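Local atomic coordinates of exoribonuclease II, mitochondrial (Candida glabrata, PDB entry 6F3H), a protein that degrades RNA from its 3' end as an RNB-family exoribonuclease, the nuclease component of the mitochondrial RNA degradosome mtEXO. Residues I428-G433 with Q711-L716; R457-Y462 with S676-F681; Y693-S698 with G703-N708. The protein carries 1 engineered substitution. All blocks are in the same frame, centred on the assembly; numbering follows the deposited sequence.

Contact 1: I428-G433 with Q711-L716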
loop_
_atom_site.group_PDB
_atom_site.type_symbol
_atom_site.label_atom_id
_atom_site.label_comp_id
_atom_site.label_asym_id
_atom_site.label_seq_id
_atom_site.Cartn_x
_atom_site.Cartn_y
_atom_site.Cartn_z
ATOM N N ILE A 428 22.543 8.230 -5.826
ATOM C CA ILE A 428 21.420 8.060 -4.940
ATOM C C ILE A 428 21.847 8.647 -3.610
ATOM O O ILE A 428 22.983 8.430 -3.174
ATOM C CB ILE A 428 21.080 6.567 -4.825
ATOM C CG1 ILE A 428 20.552 6.054 -6.156
ATOM C CG2 ILE A 428 20.011 6.384 -3.806
ATOM C CD1 ILE A 428 19.703 7.065 -6.889
ATOM N N ALA A 429 20.961 9.403 -2.978
ATOM C CA ALA A 429 21.294 9.898 -1.654
ATOM C C ALA A 429 21.687 8.725 -0.764
ATOM O O ALA A 429 21.261 7.587 -0.995
ATOM C CB ALA A 429 20.116 10.657 -1.062
ATOM N N ASP A 430 22.486 8.962 0.264
ATOM C CA ASP A 430 22.982 7.869 1.089
ATOM C C ASP A 430 22.515 8.068 2.519
ATOM O O ASP A 430 23.297 8.417 3.413
ATOM C CB ASP A 430 24.498 7.739 1.032
ATOM C CG ASP A 430 24.994 6.680 1.962
ATOM O OD1 ASP A 430 24.385 5.587 1.961
ATOM O OD2 ASP A 430 25.970 6.940 2.694
ATOM N N PRO A 431 21.238 7.840 2.774
ATOM C CA PRO A 431 20.776 7.940 4.148
ATOM C C PRO A 431 21.301 6.795 4.995
ATOM O O PRO A 431 21.464 6.959 6.209
ATOM C CB PRO A 431 19.254 7.945 4.001
ATOM C CG PRO A 431 19.011 7.158 2.770
ATOM C CD PRO A 431 20.201 7.325 1.871
ATOM N N ALA A 432 21.612 5.649 4.383
ATOM C CA ALA A 432 22.172 4.544 5.154
ATOM C C ALA A 432 23.423 4.973 5.919
ATOM O O ALA A 432 23.728 4.412 6.976
ATOM C CB ALA A 432 22.470 3.366 4.227
ATOM N N GLY A 433 24.147 5.975 5.415
ATOM C CA GLY A 433 25.387 6.381 6.052
ATOM C C GLY A 433 25.238 7.028 7.415
ATOM O O GLY A 433 26.162 6.969 8.225
ATOM N N GLN A 711 22.886 -3.087 3.241
ATOM C CA GLN A 711 23.611 -4.248 2.768
ATOM C C GLN A 711 24.771 -3.822 1.895
ATOM O O GLN A 711 25.839 -4.445 1.929
ATOM C CB GLN A 711 22.669 -5.172 1.999
ATOM C CG GLN A 711 21.575 -5.789 2.860
ATOM C CD GLN A 711 22.115 -6.781 3.880
ATOM O OE1 GLN A 711 22.048 -7.987 3.664
ATOM N NE2 GLN A 711 22.684 -6.276 4.980
ATOM N N LEU A 712 24.594 -2.738 1.145
ATOM C CA LEU A 712 25.668 -2.271 0.291
ATOM C C LEU A 712 26.810 -1.706 1.114
ATOM O O LEU A 712 27.961 -2.114 0.941
ATOM C CB LEU A 712 25.132 -1.245 -0.698
ATOM C CG LEU A 712 24.358 -1.948 -1.806
ATOM C CD1 LEU A 712 23.829 -0.985 -2.833
ATOM C CD2 LEU A 712 25.248 -2.962 -2.453
ATOM N N HIS A 713 26.505 -0.829 2.068
ATOM C CA HIS A 713 27.558 -0.310 2.924
ATOM C C HIS A 713 28.399 -1.429 3.497
ATOM O O HIS A 713 29.630 -1.383 3.460
ATOM C CB HIS A 713 26.957 0.485 4.060
ATOM C CG HIS A 713 26.657 1.886 3.690
ATOM N ND1 HIS A 713 27.229 2.959 4.336
ATOM C CD2 HIS A 713 25.849 2.399 2.736
ATOM C CE1 HIS A 713 26.783 4.078 3.798
ATOM N NE2 HIS A 713 25.945 3.767 2.826
ATOM N N ARG A 714 27.750 -2.468 4.004
ATOM C CA ARG A 714 28.509 -3.560 4.587
ATOM C C ARG A 714 29.379 -4.218 3.543
ATOM O O ARG A 714 30.579 -4.415 3.745
ATOM C CB ARG A 714 27.558 -4.583 5.200
ATOM C CG ARG A 714 26.845 -4.053 6.397
ATOM C CD ARG A 714 27.884 -3.539 7.364
ATOM N NE ARG A 714 27.331 -3.374 8.693
ATOM C CZ ARG A 714 27.133 -4.386 9.526
ATOM N NH1 ARG A 714 26.626 -4.169 10.729
ATOM N NH2 ARG A 714 27.436 -5.620 9.150
ATOM N N PHE A 715 28.801 -4.490 2.388
ATOM C CA PHE A 715 29.490 -5.259 1.368
ATOM C C PHE A 715 30.658 -4.493 0.784
ATOM O O PHE A 715 31.765 -5.026 0.634
ATOM C CB PHE A 715 28.510 -5.598 0.274
ATOM C CG PHE A 715 29.118 -6.309 -0.852
ATOM C CD1 PHE A 715 29.499 -7.630 -0.724
ATOM C CD2 PHE A 715 29.307 -5.665 -2.050
ATOM C CE1 PHE A 715 30.054 -8.304 -1.783
ATOM C CE2 PHE A 715 29.855 -6.328 -3.109
ATOM C CZ PHE A 715 30.231 -7.650 -2.983
ATOM N N LEU A 716 30.413 -3.254 0.401
ATOM C CA LEU A 716 31.459 -2.478 -0.231
ATOM C C LEU A 716 32.651 -2.287 0.699
ATOM O O LEU A 716 33.793 -2.266 0.232
ATOM C CB LEU A 716 30.888 -1.141 -0.679
ATOM C CG LEU A 716 29.701 -1.265 -1.641
ATOM C CD1 LEU A 716 29.254 0.123 -2.103
ATOM C CD2 LEU A 716 29.965 -2.200 -2.825
#
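Asp-430 and Ala-432, in the turn that follows strand 421-429, face His-713 on the helix that runs through 711-716. The backbones stay well apart: the nearest alpha carbons, those of Ala-432 and His-713, are separated by 7.6 Å, and a single imidazole spans most of the interval. In the turn itself the amide of Gly-433 bonds back to the carbonyl of Asp-430 as the chain enters a 3-10 segment, while the helix keeps its regular bonds, such as that from Phe-715 N to Gln-711 O.

His-713 CG stands anti to the carbonyl carbon (chi1 -84°), and Asp-430 CG is anti to its own backbone N, a pairing that sends the two side chains at each other from opposite directions. The result is a histidine-carboxylate hydrogen bond: His-713 NE2 donates to Asp-430 OD1 across 2.5 Å, with 154° at the hydrogen. The oxygen is met on its syn side and lies close to the ring plane. The acid sits at the ring's edge, in its plane, and carboxylate and imidazole are only 21° from coplanar. A nearby carboxylate would tend to favour a positively charged imidazole. Carbon atoms fill in around the bond. The methyl CB of Ala-432 lies 3.8 Å from His-713 NE2, the Ala-432 carbonyl carbon rests over one face of the ring, and Gly-433 CA approaches His-713 CE1 obliquely to 3.5 Å.

This buried pair fastens the turn after strand 421-429, in the RNB-domain sheet, to the C-terminal part of helix 703-716. Strand 488-499 flanks it through Ile-491, which touches both Asp-430 and His-713, and Ser-438 also packs on the imidazole. Just before His-713 in the helix, Gln-711 and Leu-712 rest on helix 603-625, and Arg-714 NE reaches the carbonyl of Glu-437.

Contact 2: R457-Y462 with S676-F681. With nucleotides of chain C.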
loop_
_atom_site.group_PDB
_atom_site.type_symbol
_atom_site.label_atom_id
_atom_site.label_comp_id
_atom_site.label_asym_id
_atom_site.label_seq_id
_atom_site.Cartn_x
_atom_site.Cartn_y
_atom_site.Cartn_z
ATOM N N ARG A 457 7.974 2.785 10.361
ATOM C CA ARG A 457 7.242 3.538 9.350
ATOM C C ARG A 457 7.735 3.109 7.989
ATOM O O ARG A 457 8.424 3.874 7.327
ATOM C CB ARG A 457 7.507 5.029 9.427
ATOM C CG ARG A 457 7.859 5.588 10.740
ATOM C CD ARG A 457 7.695 7.063 10.560
ATOM N NE ARG A 457 7.689 7.826 11.800
ATOM C CZ ARG A 457 7.552 9.151 11.839
ATOM N NH1 ARG A 457 7.429 9.838 10.709
ATOM N NH2 ARG A 457 7.521 9.798 12.995
ATOM N N ALA A 458 7.389 1.923 7.536
ATOM C CA ALA A 458 8.122 1.328 6.426
ATOM C C ALA A 458 8.203 2.183 5.161
ATOM O O ALA A 458 8.908 1.785 4.240
ATOM C CB ALA A 458 7.484 -0.019 6.096
ATOM N N PHE A 459 7.470 3.290 5.040
ATOM C CA PHE A 459 7.620 4.185 3.901
ATOM C C PHE A 459 7.343 5.596 4.366
ATOM O O PHE A 459 6.887 5.836 5.480
ATOM C CB PHE A 459 6.683 3.857 2.735
ATOM C CG PHE A 459 6.734 2.423 2.292
ATOM C CD1 PHE A 459 6.203 1.412 3.064
ATOM C CD2 PHE A 459 7.367 2.073 1.124
ATOM C CE1 PHE A 459 6.288 0.092 2.673
ATOM C CE2 PHE A 459 7.452 0.736 0.721
ATOM C CZ PHE A 459 6.919 -0.242 1.497
ATOM N N THR A 460 7.621 6.545 3.509
ATOM C CA THR A 460 7.089 7.858 3.771
ATOM C C THR A 460 5.632 7.821 3.364
ATOM O O THR A 460 5.252 7.072 2.459
ATOM C CB THR A 460 7.865 8.933 3.024
ATOM O OG1 THR A 460 9.041 9.237 3.769
ATOM C CG2 THR A 460 7.085 10.169 2.957
ATOM N N THR A 461 4.802 8.531 4.125
ATOM C CA THR A 461 3.362 8.597 3.911
ATOM C C THR A 461 3.021 9.875 3.147
ATOM O O THR A 461 3.170 10.982 3.672
ATOM C CB THR A 461 2.636 8.531 5.243
ATOM O OG1 THR A 461 2.991 7.310 5.915
ATOM C CG2 THR A 461 1.169 8.526 5.003
ATOM N N TYR A 462 2.604 9.725 1.898
ATOM C CA TYR A 462 2.305 10.843 1.013
ATOM C C TYR A 462 0.799 10.877 0.787
ATOM O O TYR A 462 0.246 9.959 0.173
ATOM C CB TYR A 462 3.040 10.706 -0.321
ATOM C CG TYR A 462 4.571 10.758 -0.269
ATOM C CD1 TYR A 462 5.250 11.942 -0.003
ATOM C CD2 TYR A 462 5.334 9.624 -0.523
ATOM C CE1 TYR A 462 6.640 11.986 0.035
ATOM C CE2 TYR A 462 6.713 9.658 -0.482
ATOM C CZ TYR A 462 7.367 10.838 -0.209
ATOM O OH TYR A 462 8.753 10.862 -0.171
ATOM N N SER A 676 1.852 -5.709 -7.553
ATOM C CA SER A 676 3.238 -6.009 -7.263
ATOM C C SER A 676 3.418 -6.139 -5.759
ATOM O O SER A 676 2.655 -5.584 -4.965
ATOM C CB SER A 676 4.159 -4.940 -7.870
ATOM O OG SER A 676 4.539 -3.938 -6.939
ATOM N N PHE A 677 4.408 -6.926 -5.376
ATOM C CA PHE A 677 4.631 -7.231 -3.979
ATOM C C PHE A 677 6.115 -7.354 -3.719
ATOM O O PHE A 677 6.878 -7.726 -4.608
ATOM C CB PHE A 677 3.908 -8.531 -3.555
ATOM C CG PHE A 677 4.323 -9.764 -4.336
ATOM C CD1 PHE A 677 3.734 -10.064 -5.564
ATOM C CD2 PHE A 677 5.303 -10.624 -3.846
ATOM C CE1 PHE A 677 4.116 -11.200 -6.281
ATOM C CE2 PHE A 677 5.688 -11.761 -4.561
ATOM C CZ PHE A 677 5.101 -12.046 -5.779
ATOM N N TYR A 678 6.506 -7.047 -2.489
ATOM C CA TYR A 678 7.875 -7.213 -2.033
ATOM C C TYR A 678 8.144 -8.661 -1.645
ATOM O O TYR A 678 7.252 -9.396 -1.218
ATOM C CB TYR A 678 8.171 -6.268 -0.865
ATOM C CG TYR A 678 8.163 -4.797 -1.286
ATOM C CD1 TYR A 678 9.159 -4.294 -2.114
ATOM C CD2 TYR A 678 7.158 -3.922 -0.885
ATOM C CE1 TYR A 678 9.167 -2.961 -2.530
ATOM C CE2 TYR A 678 7.164 -2.575 -1.292
ATOM C CZ TYR A 678 8.180 -2.107 -2.115
ATOM O OH TYR A 678 8.243 -0.795 -2.549
ATOM N N SER A 679 9.388 -9.074 -1.838
ATOM C CA SER A 679 9.811 -10.449 -1.673
ATOM C C SER A 679 11.223 -10.474 -1.133
ATOM O O SER A 679 12.054 -9.657 -1.541
ATOM C CB SER A 679 9.798 -11.196 -3.006
ATOM O OG SER A 679 10.578 -12.362 -2.921
ATOM N N PRO A 680 11.551 -11.455 -0.298
ATOM C CA PRO A 680 12.924 -11.578 0.197
ATOM C C PRO A 680 13.843 -12.339 -0.736
ATOM O O PRO A 680 15.025 -12.488 -0.414
ATOM C CB PRO A 680 12.742 -12.362 1.501
ATOM C CG PRO A 680 11.308 -12.873 1.481
ATOM C CD PRO A 680 10.715 -12.567 0.154
ATOM N N PHE A 681 13.358 -12.780 -1.886
ATOM C CA PHE A 681 14.224 -13.450 -2.834
ATOM C C PHE A 681 13.771 -13.100 -4.234
ATOM O O PHE A 681 12.600 -12.767 -4.448
ATOM C CB PHE A 681 14.218 -14.963 -2.623
ATOM C CG PHE A 681 12.874 -15.508 -2.342
ATOM C CD1 PHE A 681 11.973 -15.702 -3.372
ATOM C CD2 PHE A 681 12.500 -15.823 -1.035
ATOM C CE1 PHE A 681 10.711 -16.210 -3.110
ATOM C CE2 PHE A 681 11.245 -16.329 -0.761
ATOM C CZ PHE A 681 10.345 -16.525 -1.801
ATOM P P C C 6 12.302 10.823 -5.508
ATOM O OP1 C C 6 13.502 11.557 -5.083
ATOM O OP2 C C 6 12.173 9.374 -5.288
ATOM O "O5'" C C 6 11.120 11.604 -4.819
ATOM C "C5'" C C 6 10.922 12.976 -5.122
ATOM C "C4'" C C 6 9.605 13.492 -4.591
ATOM O "O4'" C C 6 8.485 12.949 -5.341
ATOM C "C3'" C C 6 9.253 13.142 -3.163
ATOM O "O3'" C C 6 9.975 13.882 -2.203
ATOM C "C2'" C C 6 7.780 13.455 -3.149
ATOM O "O2'" C C 6 7.628 14.855 -3.216
ATOM C "C1'" C C 6 7.355 12.896 -4.505
ATOM N N1 C C 6 6.844 11.500 -4.395
ATOM C C2 C C 6 5.484 11.319 -4.044
ATOM O O2 C C 6 4.763 12.302 -3.873
ATOM N N3 C C 6 4.914 10.107 -3.895
ATOM C C4 C C 6 5.675 9.051 -4.077
ATOM N N4 C C 6 5.069 7.868 -3.930
ATOM C C5 C C 6 7.061 9.179 -4.432
ATOM C C6 C C 6 7.608 10.394 -4.571
ATOM P P A C 3 4.557 -1.651 -9.941
ATOM O OP1 A C 3 5.604 -2.425 -9.224
ATOM O OP2 A C 3 3.585 -0.872 -9.174
ATOM O "O5'" A C 3 5.223 -0.643 -10.980
ATOM C "C5'" A C 3 6.222 -1.081 -11.883
ATOM C "C4'" A C 3 6.771 0.053 -12.713
ATOM O "O4'" A C 3 5.757 0.523 -13.639
ATOM C "C3'" A C 3 7.196 1.301 -11.946
ATOM O "O3'" A C 3 8.489 1.183 -11.386
ATOM C "C2'" A C 3 7.063 2.396 -12.992
ATOM O "O2'" A C 3 8.151 2.399 -13.887
ATOM C "C1'" A C 3 5.825 1.924 -13.749
ATOM N N9 A C 3 4.647 2.444 -13.076
ATOM C C8 A C 3 3.925 1.874 -12.070
ATOM N N7 A C 3 2.950 2.628 -11.663
ATOM C C5 A C 3 3.085 3.747 -12.447
ATOM C C6 A C 3 2.351 4.911 -12.500
ATOM N N6 A C 3 1.302 5.131 -11.713
ATOM N N1 A C 3 2.758 5.835 -13.401
ATOM C C2 A C 3 3.822 5.584 -14.191
ATOM N N3 A C 3 4.598 4.513 -14.231
ATOM C C4 A C 3 4.145 3.657 -13.316
#
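Phe-459, just beyond the end of helix 449-456, meets Tyr-678 of strand 677-679 in a small apolar contact between two rings. Phe-459 CG lies anti to the carbonyl carbon (chi1 -52°), which carries the far end of the ring to the other segment. Its CZ touches Tyr-678 CE2 at 3.6 Å, and its CE2 passes the phenol oxygen of Tyr-678 at 3.7 Å. The side chains arrive from opposite directions and overlap little: the centroids are 5.9 Å apart with the planes at 33°, an oblique pairing made mainly by the outer ring atoms.

Further on, Thr-460 lays its CG2 against one face of the Tyr-462 ring. Cytidine C6 of the RNA, chain C, occupies the opposite face, with its C2 over the ring centre, and Tyr-462 CD2 comes within 3.4 Å of the base N3. Across the contact, Ser-676 OG donates a 2.9 Å hydrogen bond to OP1 of A3 in the same RNA. The two segments thus contact a base and a phosphate of the same RNA strand.

Strand 461-462 pairs with 467-468, and strand 677-679 with 632-634, so the aromatic pair joins the loop leading into one two-stranded antiparallel sheet to a strand of another. Helix 725-761 lies against both segments, touching Ala-458 and Thr-461 on one and Phe-677 on the other.

Contact 3: Y693-S698 with G703-N708. With nucleotides of chain C.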
loop_
_atom_site.group_PDB
_atom_site.type_symbol
_atom_site.label_atom_id
_atom_site.label_comp_id
_atom_site.label_asym_id
_atom_site.label_seq_id
_atom_site.Cartn_x
_atom_site.Cartn_y
_atom_site.Cartn_z
ATOM N N TYR A 693 13.876 -7.435 -9.895
ATOM C CA TYR A 693 13.814 -5.978 -9.743
ATOM C C TYR A 693 14.016 -5.645 -8.277
ATOM O O TYR A 693 13.252 -6.121 -7.437
ATOM C CB TYR A 693 12.469 -5.453 -10.229
ATOM C CG TYR A 693 12.345 -3.957 -10.335
ATOM C CD1 TYR A 693 12.844 -3.287 -11.443
ATOM C CD2 TYR A 693 11.653 -3.220 -9.380
ATOM C CE1 TYR A 693 12.715 -1.921 -11.571
ATOM C CE2 TYR A 693 11.508 -1.849 -9.504
ATOM C CZ TYR A 693 12.044 -1.204 -10.606
ATOM O OH TYR A 693 11.914 0.162 -10.752
ATOM N N LEU A 694 15.025 -4.843 -7.961
ATOM C CA LEU A 694 15.370 -4.548 -6.577
ATOM C C LEU A 694 15.543 -3.048 -6.438
ATOM O O LEU A 694 16.442 -2.474 -7.054
ATOM C CB LEU A 694 16.647 -5.288 -6.174
ATOM C CG LEU A 694 17.141 -5.138 -4.734
ATOM C CD1 LEU A 694 17.425 -6.498 -4.156
ATOM C CD2 LEU A 694 18.396 -4.288 -4.641
ATOM N N THR A 695 14.697 -2.414 -5.631
ATOM C CA THR A 695 14.585 -0.961 -5.645
ATOM C C THR A 695 15.604 -0.357 -4.693
ATOM O O THR A 695 15.627 -0.690 -3.508
ATOM C CB THR A 695 13.173 -0.499 -5.269
ATOM O OG1 THR A 695 12.885 -0.881 -3.922
ATOM C CG2 THR A 695 12.146 -1.103 -6.193
ATOM N N VAL A 696 16.429 0.549 -5.220
ATOM C CA VAL A 696 17.511 1.186 -4.477
ATOM C C VAL A 696 17.485 2.698 -4.673
ATOM O O VAL A 696 18.206 3.443 -4.001
ATOM C CB VAL A 696 18.852 0.619 -4.931
ATOM C CG1 VAL A 696 19.081 -0.733 -4.322
ATOM C CG2 VAL A 696 18.823 0.513 -6.420
ATOM N N THR A 697 16.675 3.155 -5.616
ATOM C CA THR A 697 16.683 4.546 -6.017
ATOM C C THR A 697 16.045 5.486 -5.012
ATOM O O THR A 697 16.200 6.700 -5.161
ATOM C CB THR A 697 15.945 4.665 -7.332
ATOM O OG1 THR A 697 14.622 4.143 -7.174
ATOM C CG2 THR A 697 16.658 3.861 -8.375
ATOM N N SER A 698 15.314 4.985 -4.019
ATOM C CA SER A 698 14.590 5.851 -3.085
ATOM C C SER A 698 14.773 5.407 -1.647
ATOM O O SER A 698 13.815 5.085 -0.955
ATOM C CB SER A 698 13.111 5.867 -3.440
ATOM O OG SER A 698 12.980 5.815 -4.824
ATOM N N GLY A 703 11.476 1.777 2.719
ATOM C CA GLY A 703 12.230 0.872 3.553
ATOM C C GLY A 703 12.954 -0.238 2.815
ATOM O O GLY A 703 14.093 -0.556 3.176
ATOM N N PRO A 704 12.335 -0.866 1.810
ATOM C CA PRO A 704 13.106 -1.826 1.001
ATOM C C PRO A 704 14.384 -1.228 0.439
ATOM O O PRO A 704 15.454 -1.836 0.560
ATOM C CB PRO A 704 12.140 -2.208 -0.112
ATOM C CG PRO A 704 10.840 -1.759 0.303
ATOM C CD PRO A 704 10.940 -0.777 1.390
ATOM N N ASP A 705 14.306 -0.042 -0.172
ATOM C CA ASP A 705 15.520 0.573 -0.684
ATOM C C ASP A 705 16.482 0.833 0.455
ATOM O O ASP A 705 17.660 0.492 0.374
ATOM C CB ASP A 705 15.210 1.867 -1.437
ATOM C CG ASP A 705 14.180 1.670 -2.491
ATOM O OD1 ASP A 705 13.215 0.958 -2.206
ATOM O OD2 ASP A 705 14.319 2.216 -3.596
ATOM N N LEU A 706 15.976 1.367 1.555
ATOM C CA LEU A 706 16.841 1.719 2.669
ATOM C C LEU A 706 17.600 0.513 3.192
ATOM O O LEU A 706 18.748 0.634 3.619
ATOM C CB LEU A 706 16.018 2.352 3.775
ATOM C CG LEU A 706 16.871 2.702 4.983
ATOM C CD1 LEU A 706 17.860 3.796 4.617
ATOM C CD2 LEU A 706 16.014 3.173 6.126
ATOM N N ILE A 707 16.976 -0.656 3.183
ATOM C CA ILE A 707 17.652 -1.860 3.664
ATOM C C ILE A 707 18.672 -2.365 2.657
ATOM O O ILE A 707 19.766 -2.808 3.029
ATOM C CB ILE A 707 16.613 -2.934 3.985
ATOM C CG1 ILE A 707 16.116 -2.713 5.401
ATOM C CG2 ILE A 707 17.179 -4.309 3.765
ATOM C CD1 ILE A 707 15.272 -3.824 5.899
ATOM N N ASN A 708 18.319 -2.330 1.370
ATOM C CA ASN A 708 19.272 -2.658 0.317
ATOM C C ASN A 708 20.544 -1.811 0.433
ATOM O O ASN A 708 21.638 -2.294 0.127
ATOM C CB ASN A 708 18.599 -2.465 -1.048
ATOM C CG ASN A 708 17.449 -3.458 -1.293
ATOM O OD1 ASN A 708 17.435 -4.542 -0.740
ATOM N ND2 ASN A 708 16.481 -3.070 -2.114
ATOM P P A C 5 11.670 6.087 -8.564
ATOM O OP1 A C 5 13.080 5.910 -8.149
ATOM O OP2 A C 5 10.607 5.315 -7.860
ATOM O "O5'" A C 5 11.333 7.620 -8.378
ATOM C "C5'" A C 5 12.136 8.586 -9.025
ATOM C "C4'" A C 5 11.478 9.935 -9.073
ATOM O "O4'" A C 5 10.268 9.870 -9.865
ATOM C "C3'" A C 5 11.024 10.514 -7.745
ATOM O "O3'" A C 5 12.078 11.137 -7.048
ATOM C "C2'" A C 5 9.948 11.488 -8.179
ATOM O "O2'" A C 5 10.535 12.662 -8.721
ATOM C "C1'" A C 5 9.289 10.704 -9.306
ATOM N N9 A C 5 8.258 9.838 -8.757
ATOM C C8 A C 5 8.335 8.525 -8.365
ATOM N N7 A C 5 7.220 8.058 -7.863
ATOM C C5 A C 5 6.388 9.161 -7.924
ATOM C C6 A C 5 5.055 9.341 -7.557
ATOM N N6 A C 5 4.304 8.368 -7.025
ATOM N N1 A C 5 4.534 10.577 -7.762
ATOM C C2 A C 5 5.297 11.547 -8.297
ATOM N N3 A C 5 6.568 11.505 -8.692
ATOM C C4 A C 5 7.025 10.267 -8.463
ATOM P P U C 4 8.848 1.923 -10.017
ATOM O OP1 U C 4 10.116 1.392 -9.479
ATOM O OP2 U C 4 7.673 2.060 -9.138
ATOM O "O5'" U C 4 9.186 3.361 -10.539
ATOM C "C5'" U C 4 10.083 3.508 -11.609
ATOM C "C4'" U C 4 10.182 4.945 -11.947
ATOM O "O4'" U C 4 8.957 5.363 -12.597
ATOM C "C3'" U C 4 10.269 5.854 -10.747
ATOM O "O3'" U C 4 11.545 5.882 -10.148
ATOM C "C2'" U C 4 9.791 7.176 -11.317
ATOM O "O2'" U C 4 10.803 7.783 -12.102
ATOM C "C1'" U C 4 8.673 6.702 -12.250
ATOM N N1 U C 4 7.353 6.762 -11.582
ATOM C C2 U C 4 6.673 7.955 -11.705
ATOM O O2 U C 4 7.104 8.899 -12.340
ATOM N N3 U C 4 5.463 8.005 -11.076
ATOM C C4 U C 4 4.890 6.994 -10.340
ATOM O O4 U C 4 3.783 7.205 -9.835
ATOM C C5 U C 4 5.657 5.783 -10.245
ATOM C C6 U C 4 6.836 5.709 -10.854
#
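Two side chains at the start of helix 703-716, Asp-705 and Asn-708, have CG anti to the carbonyl carbon (chi1 -53° and -66°) and reach the loop 693-698. There Thr-695 holds OG1 between its backbone N and carbonyl carbon (chi1 64°), turned to the aspartate. The backbones are close, with the alpha carbons of Val-696 and Asp-705 4.3 Å apart.

The Asp-705 carboxylate divides its work between its oxygens. Thr-695 OG1 donates to Asp-705 OD1 at 2.5 Å, coming from above the carboxylate plane, whereas Ser-698 N donates to Asp-705 OD2 at 3.0 Å on the anti side. OD2 also forms a salt bridge with Arg-702. One turn on, Asn-708 ND2 gives a hydrogen bond of 2.9 Å to Thr-695 O, which lies almost in the amide plane while the donor stands above the carbonyl plane. Leu-694 CD2 packs 3.4 Å from Asn-708 ND2, and Val-696 CG1 touches Asn-708 CB, the two side chains crossing at about a right angle. Asn-708 OD1 is taken by the amide of Val-631, which fixes the rotation of the group.

Held in this way, the loop presents hydroxyls to the RNA of chain C. Tyr-693 OH donates to OP1 of U4 at 2.5 Å, and Thr-697 OG1 to OP1 of A5 at the same length; Asn-616 bonds to the tyrosine hydroxyl and, weakly, to that of Thr-697. The Thr-697 side chain is about 6 Å from that of Asp-410, which binds magnesium. A loop pinned to the start of a helix thus binds RNA phosphates beside the metal site, consistent with a wall of the RNA channel of RNB-family nucleases.

From the N terminus, the chain first meets contact 1 at the end of strand 421-429 and closes that loop 278 residues later, on helix 703-716. Contacts 2 and 3 both nest inside it, in series: 457-462 meets 676-681 before the short connection between 693-698 and 703-708 opens. Contacts 1 and 3 share helix 703-716 and touch directly where Ile-428 CG2 packs on Val-696 O. Contact 2 reaches contact 3 at the helix start, through Ala-458 O near Gly-703 N and Tyr-678 against Pro-704. The helix therefore links the RNB-domain sheet at one end to RNA-contacting segments at the other.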